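Local coordinates for protein transcriptional regulator, Crp/Fnr family (PDB 3DV8) that probably regulates transcription as a Crp/Fnr-family DNA-binding protein, with a cyclic nucleotide-binding-type sensor domain joined to a helix-turn-helix domain, at residues Leu49-Gln54 against Asp102-Pro107; Leu55-Leu60 against Val93-Glu98; Thr68-Phe73 against Ala130-Asp135; Lys150-Phe155 against Asn177-His182. All blocks are in the same frame, centred on the assembly; numbering follows the deposited sequence.

Interaction 1 of 4, residues Leu49-Gln54 against Asp102-Pro107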
loop_
_atom_site.group_PDB
_atom_site.type_symbol
_atom_site.label_atom_id
_atom_site.label_comp_id
_atom_site.label_asym_id
_atom_site.label_seq_id
_atom_site.Cartn_x
_atom_site.Cartn_y
_atom_site.Cartn_z
ATOM N N LEU A 49 -11.566 11.473 14.034
ATOM C CA LEU A 49 -10.488 12.238 14.671
ATOM C C LEU A 49 -10.372 11.629 16.072
ATOM O O LEU A 49 -11.326 11.678 16.865
ATOM C CB LEU A 49 -10.811 13.737 14.733
ATOM C CG LEU A 49 -9.733 14.671 15.309
ATOM C CD1 LEU A 49 -8.428 14.614 14.503
ATOM C CD2 LEU A 49 -10.235 16.121 15.397
ATOM N N VAL A 50 -9.229 11.016 16.351
ATOM C CA VAL A 50 -8.986 10.372 17.637
ATOM C C VAL A 50 -8.608 11.441 18.665
ATOM O O VAL A 50 -7.513 11.996 18.607
ATOM C CB VAL A 50 -7.871 9.275 17.519
ATOM C CG1 VAL A 50 -7.538 8.662 18.885
ATOM C CG2 VAL A 50 -8.286 8.178 16.522
ATOM N N LYS A 51 -9.533 11.766 19.570
ATOM C CA LYS A 51 -9.245 12.691 20.680
ATOM C C LYS A 51 -8.276 11.995 21.642
ATOM O O LYS A 51 -7.256 12.574 22.031
ATOM C CB LYS A 51 -10.510 13.104 21.446
ATOM C CG LYS A 51 -10.251 14.172 22.535
ATOM C CD LYS A 51 -11.428 14.348 23.484
ATOM C CE LYS A 51 -11.056 15.251 24.652
ATOM N NZ LYS A 51 -12.158 15.355 25.644
ATOM N N SER A 52 -8.614 10.757 22.015
ATOM C CA SER A 52 -7.817 9.972 22.952
ATOM C C SER A 52 -8.107 8.479 22.811
ATOM O O SER A 52 -9.249 8.066 22.974
ATOM C CB SER A 52 -8.127 10.438 24.377
ATOM O OG SER A 52 -7.431 9.680 25.340
ATOM N N GLY A 53 -7.079 7.685 22.509
ATOM C CA GLY A 53 -7.222 6.234 22.351
ATOM C C GLY A 53 -6.300 5.597 21.320
ATOM O O GLY A 53 -5.264 6.166 20.944
ATOM N N GLN A 54 -6.697 4.408 20.866
ATOM C CA GLN A 54 -5.903 3.611 19.939
ATOM C C GLN A 54 -6.802 2.750 19.036
ATOM O O GLN A 54 -7.620 1.971 19.540
ATOM C CB GLN A 54 -4.929 2.746 20.742
ATOM C CG GLN A 54 -3.875 2.002 19.909
ATOM C CD GLN A 54 -2.927 1.180 20.775
ATOM O OE1 GLN A 54 -2.405 1.660 21.781
ATOM N NE2 GLN A 54 -2.698 -0.057 20.377
ATOM N N ASP A 102 -12.020 7.814 22.558
ATOM C CA ASP A 102 -12.909 8.966 22.384
ATOM C C ASP A 102 -12.643 9.521 20.986
ATOM O O ASP A 102 -11.533 9.977 20.705
ATOM C CB ASP A 102 -12.635 10.043 23.436
ATOM C CG ASP A 102 -13.020 9.605 24.821
ATOM O OD1 ASP A 102 -14.140 9.075 24.986
ATOM O OD2 ASP A 102 -12.218 9.823 25.753
ATOM N N LEU A 103 -13.670 9.460 20.132
ATOM C CA LEU A 103 -13.610 9.906 18.740
ATOM C C LEU A 103 -14.611 11.019 18.451
ATOM O O LEU A 103 -15.609 11.181 19.151
ATOM C CB LEU A 103 -13.994 8.763 17.776
ATOM C CG LEU A 103 -13.233 7.452 17.637
ATOM C CD1 LEU A 103 -13.240 6.665 18.929
ATOM C CD2 LEU A 103 -13.897 6.620 16.548
ATOM N N TRP A 104 -14.293 11.773 17.404
ATOM C CA TRP A 104 -15.213 12.693 16.754
ATOM C C TRP A 104 -15.358 12.098 15.358
ATOM O O TRP A 104 -14.367 11.603 14.796
ATOM C CB TRP A 104 -14.656 14.101 16.607
ATOM C CG TRP A 104 -14.628 14.889 17.836
ATOM C CD1 TRP A 104 -15.698 15.363 18.515
ATOM C CD2 TRP A 104 -13.467 15.370 18.511
ATOM N NE1 TRP A 104 -15.282 16.092 19.601
ATOM C CE2 TRP A 104 -13.913 16.116 19.622
ATOM C CE3 TRP A 104 -12.085 15.236 18.292
ATOM C CZ2 TRP A 104 -13.026 16.730 20.524
ATOM C CZ3 TRP A 104 -11.196 15.846 19.193
ATOM C CH2 TRP A 104 -11.676 16.585 20.294
ATOM N N ILE A 105 -16.576 12.131 14.818
ATOM C CA ILE A 105 -16.849 11.663 13.462
ATOM C C ILE A 105 -17.368 12.841 12.621
ATOM O O ILE A 105 -18.298 13.532 13.033
ATOM C CB ILE A 105 -17.880 10.516 13.417
ATOM C CG1 ILE A 105 -17.555 9.426 14.456
ATOM C CG2 ILE A 105 -17.939 9.930 11.991
ATOM C CD1 ILE A 105 -18.489 8.222 14.395
ATOM N N ILE A 106 -16.722 13.095 11.484
ATOM C CA ILE A 106 -17.181 14.077 10.507
ATOM C C ILE A 106 -17.913 13.188 9.499
ATOM O O ILE A 106 -17.257 12.364 8.863
ATOM C CB ILE A 106 -16.019 14.820 9.797
ATOM C CG1 ILE A 106 -15.133 15.557 10.806
ATOM C CG2 ILE A 106 -16.575 15.809 8.754
ATOM C CD1 ILE A 106 -13.912 16.192 10.170
ATOM N N PRO A 107 -19.262 13.295 9.377
ATOM C CA PRO A 107 -20.015 12.481 8.394
ATOM C C PRO A 107 -19.430 12.529 6.970
ATOM O O PRO A 107 -18.985 13.595 6.535
ATOM C CB PRO A 107 -21.421 13.098 8.434
ATOM C CG PRO A 107 -21.552 13.591 9.818
ATOM C CD PRO A 107 -20.185 14.143 10.159
HETATM O O HOH W 1 -13.010 12.763 26.060
#
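Leu49 and Trp104 form an antiparallel hydrogen-bonded pair, closed by Leu49 N to Trp104 O at 2.9 Å and by Trp104 N to Leu49 O, and beyond the Val50-Leu103 pair the register slips by one residue. There Lys51 and Ser52 both face Asp102 in a classic beta bulge. Asp102 O accepts from Lys51 N at 2.9 Å. The same Asp102 O takes, on a lone pair, a longer bond from Ser52 N at 3.3 Å, while Asp102 N returns a bond to Ser52 O. Leu49 and Trp104 lie side by side on one face of the sheet, with CD2 of Leu49 3.5 Å from CE3 of the Trp104 indole. The Lys51 CB makes an off-centre CH-pi contact, 4.1 Å from the centroid of the six-membered ring of Trp104, and Lys51 CG lies 3.6 Å from Trp104 CH2. With CG anti to the backbone N (chi1 -175°) and the chain extended, the Lys51 ammonium is carried past the ring to a water, which bonds weakly to Asp102 OD2. Asp102 OD1 is held by His30. The lysine is thus used twice, its CB and CG packed against the six-membered ring of the indole and its charge in a water-mediated, probably modest attraction to the aspartate.

Interaction 2 of 4, residues Leu55-Leu60 against Val93-Glu98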
loop_
_atom_site.group_PDB
_atom_site.type_symbol
_atom_site.label_atom_id
_atom_site.label_comp_id
_atom_site.label_asym_id
_atom_site.label_seq_id
_atom_site.Cartn_x
_atom_site.Cartn_y
_atom_site.Cartn_z
ATOM N N LEU A 55 -6.661 2.943 17.714
ATOM C CA LEU A 55 -7.403 2.206 16.684
ATOM C C LEU A 55 -6.434 1.352 15.880
ATOM O O LEU A 55 -5.248 1.689 15.740
ATOM C CB LEU A 55 -8.161 3.146 15.742
ATOM C CG LEU A 55 -9.205 4.088 16.354
ATOM C CD1 LEU A 55 -9.845 4.936 15.242
ATOM C CD2 LEU A 55 -10.280 3.326 17.152
ATOM N N ARG A 56 -6.960 0.258 15.343
ATOM C CA ARG A 56 -6.190 -0.694 14.574
ATOM C C ARG A 56 -6.874 -1.002 13.233
ATOM O O ARG A 56 -7.975 -1.573 13.222
ATOM C CB ARG A 56 -6.091 -1.964 15.400
ATOM C CG ARG A 56 -5.258 -3.076 14.794
ATOM C CD ARG A 56 -5.876 -4.428 15.064
ATOM N NE ARG A 56 -5.198 -5.477 14.305
ATOM C CZ ARG A 56 -5.650 -6.714 14.130
ATOM N NH1 ARG A 56 -6.837 -7.082 14.589
ATOM N NH2 ARG A 56 -4.919 -7.567 13.420
ATOM N N THR A 57 -6.212 -0.631 12.122
ATOM C CA THR A 57 -6.686 -0.927 10.770
ATOM C C THR A 57 -6.021 -2.228 10.334
ATOM O O THR A 57 -4.811 -2.345 10.383
ATOM C CB THR A 57 -6.380 0.195 9.791
ATOM O OG1 THR A 57 -7.068 1.364 10.234
ATOM C CG2 THR A 57 -6.851 -0.160 8.365
ATOM N N TYR A 58 -6.833 -3.207 9.941
ATOM C CA TYR A 58 -6.347 -4.512 9.506
ATOM C C TYR A 58 -7.201 -5.118 8.393
ATOM O O TYR A 58 -8.280 -4.597 8.045
ATOM C CB TYR A 58 -6.258 -5.466 10.707
ATOM C CG TYR A 58 -7.571 -5.865 11.383
ATOM C CD1 TYR A 58 -8.286 -4.957 12.185
ATOM C CD2 TYR A 58 -8.059 -7.177 11.285
ATOM C CE1 TYR A 58 -9.480 -5.334 12.838
ATOM C CE2 TYR A 58 -9.246 -7.562 11.925
ATOM C CZ TYR A 58 -9.950 -6.638 12.705
ATOM O OH TYR A 58 -11.112 -7.027 13.326
ATOM N N ILE A 59 -6.684 -6.203 7.823
ATOM C CA ILE A 59 -7.374 -6.940 6.776
ATOM C C ILE A 59 -7.523 -8.384 7.225
ATOM O O ILE A 59 -6.702 -8.884 7.984
ATOM C CB ILE A 59 -6.694 -6.785 5.386
ATOM C CG1 ILE A 59 -5.245 -7.308 5.371
ATOM C CG2 ILE A 59 -6.755 -5.318 4.961
ATOM C CD1 ILE A 59 -4.600 -7.270 3.996
ATOM N N LEU A 60 -8.593 -9.019 6.759
ATOM C CA LEU A 60 -8.946 -10.391 7.087
ATOM C C LEU A 60 -8.980 -11.229 5.819
ATOM O O LEU A 60 -9.565 -10.802 4.821
ATOM C CB LEU A 60 -10.338 -10.431 7.751
ATOM C CG LEU A 60 -10.452 -10.314 9.273
ATOM C CD1 LEU A 60 -11.823 -9.801 9.670
ATOM C CD2 LEU A 60 -10.169 -11.667 9.932
ATOM N N VAL A 93 -11.029 -2.721 4.483
ATOM C CA VAL A 93 -10.253 -2.827 5.713
ATOM C C VAL A 93 -11.210 -2.861 6.898
ATOM O O VAL A 93 -12.342 -2.366 6.796
ATOM C CB VAL A 93 -9.261 -1.626 5.880
ATOM C CG1 VAL A 93 -8.276 -1.565 4.708
ATOM C CG2 VAL A 93 -10.003 -0.289 6.037
ATOM N N THR A 94 -10.757 -3.463 7.999
ATOM C CA THR A 94 -11.501 -3.499 9.254
ATOM C C THR A 94 -10.746 -2.593 10.240
ATOM O O THR A 94 -9.520 -2.682 10.356
ATOM C CB THR A 94 -11.685 -4.938 9.777
ATOM O OG1 THR A 94 -12.416 -5.686 8.797
ATOM C CG2 THR A 94 -12.463 -4.964 11.104
ATOM N N ILE A 95 -11.485 -1.698 10.905
ATOM C CA ILE A 95 -10.927 -0.762 11.890
ATOM C C ILE A 95 -11.626 -1.038 13.219
ATOM O O ILE A 95 -12.868 -1.101 13.264
ATOM C CB ILE A 95 -11.110 0.724 11.495
ATOM C CG1 ILE A 95 -10.660 0.972 10.038
ATOM C CG2 ILE A 95 -10.316 1.612 12.446
ATOM C CD1 ILE A 95 -11.019 2.334 9.499
ATOM N N GLU A 96 -10.834 -1.227 14.279
ATOM C CA GLU A 96 -11.367 -1.497 15.616
ATOM C C GLU A 96 -10.572 -0.788 16.713
ATOM O O GLU A 96 -9.398 -0.465 16.513
ATOM C CB GLU A 96 -11.387 -3.010 15.871
ATOM C CG GLU A 96 -10.002 -3.650 16.022
ATOM C CD GLU A 96 -10.030 -5.156 16.210
ATOM O OE1 GLU A 96 -11.048 -5.809 15.897
ATOM O OE2 GLU A 96 -9.000 -5.689 16.664
ATOM N N ALA A 97 -11.214 -0.591 17.868
ATOM C CA ALA A 97 -10.591 0.054 19.035
ATOM C C ALA A 97 -9.747 -0.952 19.835
ATOM O O ALA A 97 -10.286 -1.935 20.351
ATOM C CB ALA A 97 -11.669 0.678 19.948
ATOM N N GLU A 98 -8.440 -0.709 19.926
ATOM C CA GLU A 98 -7.533 -1.541 20.755
ATOM C C GLU A 98 -7.550 -1.169 22.236
ATOM O O GLU A 98 -7.163 -1.980 23.077
ATOM C CB GLU A 98 -6.098 -1.499 20.247
ATOM C CG GLU A 98 -5.890 -2.322 19.035
ATOM C CD GLU A 98 -4.436 -2.391 18.664
ATOM O OE1 GLU A 98 -3.819 -1.319 18.429
ATOM O OE2 GLU A 98 -3.930 -3.528 18.597
#
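Leu55 reaches Ala97 as a non-hydrogen-bonded antiparallel pair, its CD2 4.1 Å from the Ala97 CB, on the face that also carries Thr57 and Ile95. Arg56 follows on the other face, paired with Glu96 by backbone bonds in both directions, Arg56 N to Glu96 O being 2.8 Å. The two side chains run side by side, and Glu96 OE2 meets the guanidinium at its edge in a weak salt bridge, 3.3 Å from Arg56 NH1. The strongest polar partner of the arginine lies on the next strand, Thr68 at NE, and Glu66 there forms a further salt bridge with NH1. The Arg56 CB rests 3.7 Å from CG of Glu98, whose carboxylate is held by Gln54 and Arg71. Thr57 turns back to the first face, where OG1 lies against the Ile95 side chain and CG2 against Val93. These strands are inner members of a four-stranded antiparallel sheet in the cyclic nucleotide-binding domain, whose family belongs to the cupin clan of beta-barrel folds. Tyr58, paired with Thr94, has CG between the backbone N and the carbonyl carbon (chi1 66°), which sets the ring between Thr94 and Arg56: Thr94 CB makes a CH-pi contact 3.9 Å from the centroid, and Arg56 NH1 sits over the centre of the opposite face, 3.3 Å above the plane. The hydroxyl of Tyr58 lies 2.8 Å from Glu96 OE1, a weak bond. Ile59 sends CG2 to within 4.1 Å of Val93 CG1 and also packs on Ile140 of the second subunit.

Interaction 3 of 4, residues Thr68-Phe73 against Ala130-Asp135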
loop_
_atom_site.group_PDB
_atom_site.type_symbol
_atom_site.label_atom_id
_atom_site.label_comp_id
_atom_site.label_asym_id
_atom_site.label_seq_id
_atom_site.Cartn_x
_atom_site.Cartn_y
_atom_site.Cartn_z
ATOM N N THR A 68 -2.117 -6.501 10.667
ATOM C CA THR A 68 -2.323 -5.066 10.928
ATOM C C THR A 68 -1.624 -4.226 9.849
ATOM O O THR A 68 -0.433 -4.411 9.594
ATOM C CB THR A 68 -1.753 -4.635 12.316
ATOM O OG1 THR A 68 -2.413 -5.372 13.351
ATOM C CG2 THR A 68 -1.926 -3.131 12.577
ATOM N N LEU A 69 -2.371 -3.317 9.226
ATOM C CA LEU A 69 -1.819 -2.401 8.241
ATOM C C LEU A 69 -1.114 -1.249 8.969
ATOM O O LEU A 69 0.033 -0.930 8.668
ATOM C CB LEU A 69 -2.903 -1.888 7.292
ATOM C CG LEU A 69 -3.648 -2.955 6.474
ATOM C CD1 LEU A 69 -4.608 -2.273 5.518
ATOM C CD2 LEU A 69 -2.703 -3.857 5.693
ATOM N N TYR A 70 -1.806 -0.636 9.921
ATOM C CA TYR A 70 -1.255 0.463 10.717
ATOM C C TYR A 70 -2.133 0.698 11.932
ATOM O O TYR A 70 -3.247 0.165 12.021
ATOM C CB TYR A 70 -1.177 1.760 9.884
ATOM C CG TYR A 70 -2.501 2.170 9.268
ATOM C CD1 TYR A 70 -3.406 2.972 9.972
ATOM C CD2 TYR A 70 -2.856 1.736 7.976
ATOM C CE1 TYR A 70 -4.639 3.329 9.422
ATOM C CE2 TYR A 70 -4.082 2.095 7.403
ATOM C CZ TYR A 70 -4.975 2.887 8.138
ATOM O OH TYR A 70 -6.183 3.253 7.591
ATOM N N ARG A 71 -1.621 1.513 12.848
ATOM C CA ARG A 71 -2.339 1.935 14.045
ATOM C C ARG A 71 -2.496 3.459 14.047
ATOM O O ARG A 71 -1.628 4.188 13.552
ATOM C CB ARG A 71 -1.608 1.475 15.301
ATOM C CG ARG A 71 -1.806 0.004 15.635
ATOM C CD ARG A 71 -0.794 -0.421 16.691
ATOM N NE ARG A 71 -1.167 -1.595 17.484
ATOM C CZ ARG A 71 -0.348 -2.235 18.327
ATOM N NH1 ARG A 71 0.942 -1.911 18.450
ATOM N NH2 ARG A 71 -0.808 -3.264 19.026
ATOM N N LEU A 72 -3.622 3.912 14.599
ATOM C CA LEU A 72 -3.937 5.326 14.771
ATOM C C LEU A 72 -4.005 5.589 16.287
ATOM O O LEU A 72 -4.629 4.816 17.023
ATOM C CB LEU A 72 -5.263 5.662 14.086
ATOM C CG LEU A 72 -5.385 5.392 12.580
ATOM C CD1 LEU A 72 -6.795 5.723 12.142
ATOM C CD2 LEU A 72 -4.373 6.197 11.758
ATOM N N PHE A 73 -3.346 6.664 16.733
ATOM C CA PHE A 73 -3.264 7.066 18.160
ATOM C C PHE A 73 -3.939 8.433 18.374
ATOM O O PHE A 73 -4.637 8.913 17.478
ATOM C CB PHE A 73 -1.788 7.100 18.576
ATOM C CG PHE A 73 -1.089 5.793 18.396
ATOM C CD1 PHE A 73 -1.198 4.795 19.371
ATOM C CD2 PHE A 73 -0.328 5.547 17.253
ATOM C CE1 PHE A 73 -0.547 3.566 19.220
ATOM C CE2 PHE A 73 0.336 4.319 17.080
ATOM C CZ PHE A 73 0.230 3.324 18.067
ATOM N N ALA A 130 -1.495 9.623 1.428
ATOM C CA ALA A 130 -0.057 9.408 1.236
ATOM C C ALA A 130 0.620 8.860 2.501
ATOM O O ALA A 130 1.438 7.953 2.406
ATOM C CB ALA A 130 0.624 10.699 0.766
ATOM N N THR A 131 0.248 9.396 3.670
ATOM C CA THR A 131 0.744 8.920 4.978
ATOM C C THR A 131 0.402 7.442 5.206
ATOM O O THR A 131 1.272 6.651 5.570
ATOM C CB THR A 131 0.135 9.732 6.158
ATOM O OG1 THR A 131 0.378 11.124 5.951
ATOM C CG2 THR A 131 0.730 9.314 7.498
ATOM N N ARG A 132 -0.860 7.087 4.955
ATOM C CA ARG A 132 -1.360 5.711 5.128
ATOM C C ARG A 132 -0.765 4.789 4.038
ATOM O O ARG A 132 -0.432 3.636 4.327
ATOM C CB ARG A 132 -2.900 5.674 5.147
ATOM C CG ARG A 132 -3.570 6.628 6.189
ATOM C CD ARG A 132 -3.440 6.226 7.650
ATOM N NE ARG A 132 -3.729 7.359 8.560
ATOM C CZ ARG A 132 -2.826 8.094 9.228
ATOM N NH1 ARG A 132 -1.514 7.843 9.175
ATOM N NH2 ARG A 132 -3.226 9.100 10.005
ATOM N N PHE A 133 -0.619 5.313 2.810
ATOM C CA PHE A 133 0.040 4.603 1.690
ATOM C C PHE A 133 1.479 4.312 2.136
ATOM O O PHE A 133 1.934 3.175 2.022
ATOM C CB PHE A 133 0.076 5.470 0.414
ATOM C CG PHE A 133 0.233 4.706 -0.903
ATOM C CD1 PHE A 133 0.878 3.462 -1.012
ATOM C CD2 PHE A 133 -0.201 5.325 -2.083
ATOM C CE1 PHE A 133 1.010 2.831 -2.245
ATOM C CE2 PHE A 133 -0.059 4.710 -3.320
ATOM C CZ PHE A 133 0.550 3.462 -3.408
ATOM N N SER A 134 2.168 5.333 2.664
ATOM C CA SER A 134 3.537 5.177 3.177
ATOM C C SER A 134 3.607 4.143 4.321
ATOM O O SER A 134 4.533 3.330 4.322
ATOM C CB SER A 134 4.143 6.514 3.627
ATOM O OG SER A 134 4.147 7.470 2.583
ATOM N N ASP A 135 2.633 4.154 5.251
ATOM C CA ASP A 135 2.555 3.158 6.355
ATOM C C ASP A 135 2.500 1.730 5.793
ATOM O O ASP A 135 3.262 0.850 6.208
ATOM C CB ASP A 135 1.306 3.353 7.250
ATOM C CG ASP A 135 1.317 4.651 8.053
ATOM O OD1 ASP A 135 2.399 5.215 8.299
ATOM O OD2 ASP A 135 0.225 5.100 8.473
#
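Strand 66-72, an outermost strand of its sheet in the cyclic nucleotide-binding domain, meets the long helix 119-145 here through Tyr70, Leu72, Arg132 and Asp135. In Crp/Fnr proteins such a helix typically forms the dimer interface, and here Phe133 stacks on Phe133 of the second subunit. The strand and helix segments lie 8.5 Å apart at their axes, leaving the space between to side chains. Tyr70 crosses Arg132 at about a right angle, and CD of the arginine sits over one face of the ring, 3.9 Å from its centroid, in a CH-pi contact. The guanidinium in turn has Leu72 CD2 over one face, 3.5 Å from both NE and CZ of Arg132. The Arg132 chain bends at chi2 (-72°), which brings CD over toward the ring. Asp135 comes from one helical turn further on, its OD2 3.9 Å from Tyr70 CB and joined to Arg132 NH1 by a weak salt bridge of 3.3 Å. Arg132 NH2 also bonds to the carbonyl oxygen of Met77. An alanine at Tyr70 would probably open a gap over Arg132 CD, whose CH-pi contact would be lost, although CB would still meet Asp135. Arg132 thus meets the strand through its CD, against the Tyr70 ring, and one guanidinium face, against Leu72, while its charge is probably balanced in part by Asp135 on its own helix.

Interaction 4 of 4, residues Lys150-Phe155 against Asn177-His182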
loop_
_atom_site.group_PDB
_atom_site.type_symbol
_atom_site.label_atom_id
_atom_site.label_comp_id
_atom_site.label_asym_id
_atom_site.label_seq_id
_atom_site.Cartn_x
_atom_site.Cartn_y
_atom_site.Cartn_z
ATOM N N LYS A 150 12.736 -11.290 13.399
ATOM C CA LYS A 150 12.979 -9.845 13.434
ATOM C C LYS A 150 11.695 -9.038 13.593
ATOM O O LYS A 150 11.670 -8.044 14.322
ATOM C CB LYS A 150 13.765 -9.388 12.204
ATOM C CG LYS A 150 15.150 -10.000 12.150
ATOM C CD LYS A 150 16.070 -9.319 11.160
ATOM C CE LYS A 150 16.210 -10.041 9.851
ATOM N NZ LYS A 150 17.098 -11.259 9.953
ATOM N N ARG A 151 10.628 -9.500 12.947
ATOM C CA ARG A 151 9.317 -8.841 13.003
ATOM C C ARG A 151 8.641 -9.009 14.364
ATOM O O ARG A 151 7.987 -8.079 14.831
ATOM C CB ARG A 151 8.424 -9.326 11.855
ATOM C CG ARG A 151 9.025 -8.967 10.494
ATOM C CD ARG A 151 8.234 -9.446 9.313
ATOM N NE ARG A 151 6.897 -8.861 9.302
ATOM C CZ ARG A 151 5.727 -9.513 9.261
ATOM N NH1 ARG A 151 5.636 -10.837 9.110
ATOM N NH2 ARG A 151 4.608 -8.784 9.292
ATOM N N VAL A 152 8.795 -10.187 14.982
ATOM C CA VAL A 152 8.303 -10.440 16.343
ATOM C C VAL A 152 9.082 -9.526 17.306
ATOM O O VAL A 152 8.470 -8.834 18.119
ATOM C CB VAL A 152 8.400 -11.947 16.764
ATOM C CG1 VAL A 152 8.006 -12.145 18.240
ATOM C CG2 VAL A 152 7.516 -12.809 15.867
ATOM N N ALA A 153 10.415 -9.517 17.184
ATOM C CA ALA A 153 11.297 -8.620 17.953
ATOM C C ALA A 153 10.865 -7.150 17.817
ATOM O O ALA A 153 10.777 -6.415 18.809
ATOM C CB ALA A 153 12.728 -8.773 17.494
ATOM N N SER A 154 10.571 -6.746 16.590
ATOM C CA SER A 154 10.111 -5.386 16.289
ATOM C C SER A 154 8.755 -5.055 16.930
ATOM O O SER A 154 8.558 -3.945 17.432
ATOM C CB SER A 154 10.022 -5.195 14.769
ATOM O OG SER A 154 9.728 -3.855 14.455
ATOM N N PHE A 155 7.830 -6.017 16.899
ATOM C CA PHE A 155 6.508 -5.846 17.499
ATOM C C PHE A 155 6.593 -5.734 19.029
ATOM O O PHE A 155 5.947 -4.852 19.620
ATOM C CB PHE A 155 5.547 -6.969 17.095
ATOM C CG PHE A 155 4.245 -6.916 17.823
ATOM C CD1 PHE A 155 3.224 -6.088 17.371
ATOM C CD2 PHE A 155 4.059 -7.644 19.017
ATOM C CE1 PHE A 155 2.014 -5.988 18.075
ATOM C CE2 PHE A 155 2.854 -7.559 19.738
ATOM C CZ PHE A 155 1.819 -6.746 19.257
ATOM N N ASN A 177 -2.084 -12.339 14.738
ATOM C CA ASN A 177 -3.024 -11.460 14.022
ATOM C C ASN A 177 -2.425 -10.103 13.634
ATOM O O ASN A 177 -2.836 -9.515 12.641
ATOM C CB ASN A 177 -4.324 -11.274 14.821
ATOM C CG ASN A 177 -5.143 -12.572 14.951
ATOM O OD1 ASN A 177 -4.877 -13.565 14.271
ATOM N ND2 ASN A 177 -6.138 -12.560 15.835
ATOM N N HIS A 178 -1.467 -9.609 14.419
ATOM C CA HIS A 178 -0.735 -8.384 14.064
ATOM C C HIS A 178 0.218 -8.577 12.883
ATOM O O HIS A 178 0.293 -7.714 12.016
ATOM C CB HIS A 178 0.057 -7.820 15.254
ATOM C CG HIS A 178 -0.763 -6.988 16.180
ATOM N ND1 HIS A 178 -1.401 -5.843 15.756
ATOM C CD2 HIS A 178 -1.010 -7.091 17.507
ATOM C CE1 HIS A 178 -2.031 -5.293 16.775
ATOM N NE2 HIS A 178 -1.804 -6.025 17.853
ATOM N N LEU A 179 0.914 -9.715 12.860
ATOM C CA LEU A 179 1.952 -10.017 11.876
ATOM C C LEU A 179 1.551 -10.845 10.644
ATOM O O LEU A 179 2.374 -11.008 9.746
ATOM C CB LEU A 179 3.110 -10.743 12.595
ATOM C CG LEU A 179 3.740 -10.048 13.812
ATOM C CD1 LEU A 179 4.820 -10.935 14.391
ATOM C CD2 LEU A 179 4.309 -8.679 13.464
ATOM N N GLY A 180 0.320 -11.348 10.561
ATOM C CA GLY A 180 -0.051 -12.224 9.446
ATOM C C GLY A 180 0.541 -13.620 9.567
ATOM O O GLY A 180 0.818 -14.248 8.546
ATOM N N SER A 181 0.712 -14.114 10.800
ATOM C CA SER A 181 1.262 -15.448 11.077
ATOM C C SER A 181 0.201 -16.329 11.760
ATOM O O SER A 181 -0.958 -15.912 11.891
ATOM C CB SER A 181 2.510 -15.309 11.952
ATOM O OG SER A 181 3.187 -16.551 12.056
ATOM N N HIS A 182 0.582 -17.560 12.117
ATOM C CA HIS A 182 -0.291 -18.501 12.850
ATOM C C HIS A 182 0.195 -18.571 14.298
ATOM O O HIS A 182 1.393 -18.461 14.540
ATOM C CB HIS A 182 -0.281 -19.889 12.192
ATOM C CG HIS A 182 -1.250 -20.867 12.793
ATOM N ND1 HIS A 182 -0.864 -21.855 13.677
ATOM C CD2 HIS A 182 -2.586 -21.020 12.620
ATOM C CE1 HIS A 182 -1.922 -22.565 14.030
ATOM N NE2 HIS A 182 -2.979 -22.081 13.401
#
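Helix 148-163 passes the C-terminal end of helix 172-179 at a spacing of 7.5 Å between the CA atoms of Arg151 and Leu179, and the second helix ends there, Gly180 leaving helical geometry with positive phi. Arg151 reaches to this end. Its NH2 bonds Leu179 O at 3.2 Å, the oxygen lying at the edge of the guanidinium and close to its plane, and NH1 adds a weak bond of 3.3 Å to the same oxygen. The chain bends at chi3 (61°), which sets the position of NE, and NE is held by Gln142 of helix 119-145. A guanidinium at the C-terminal end of a helix would be expected to interact favourably with its dipole. A methionine in place of Arg151 would probably leave Leu179 O without these two N-H donors and Gln142 without its bond to NE. Both segments belong to the Crp-like helix-turn-helix domain, in which helices 172-179 and 183-195, joined by the turn through Gly180 and Ser181, are consistent with the two helices of the DNA-binding motif. The Leu179 side chain packs against the first helix. Its CD1 lies 3.6 Å from CG2 of Val152, the two side chains crossing at about a right angle, and Leu179 CD2 reaches CB of Phe155 at 4.2 Å. Val152 packs as well on Met189, Leu190 and Phe193 of helix 183-195. Phe155 CE1 stands over one face of the imidazole of His178, 3.3 Å from His178 CD2, with the ring planes inclined at 35°. The imidazole is fixed from the strand side by Thr68, which bonds to its ND1.

Interactions 2, 3 and 4 are buried, whereas interaction 1 is only partly so and has a lysine and a water at its outer side. Interactions 1 and 2 are both antiparallel strand pairings, but in different sheets of the same domain, with strands 46-50 and 55-60 consecutive in the chain. Interactions 2 and 3 share a sheet, since strands 55-60 and 66-72 are neighbours in it, and Glu98 to Arg71 bridges them. Backbone bonds underlie the first two, interaction 2 adding a salt bridge and Tyr58 ring contacts; interaction 3 relies on side-chain packing, and interaction 4 adds an arginine to carbonyl bond. A Thr68 to His178 hydrogen bond ties strand 66-72 to interaction 4, linking two domains.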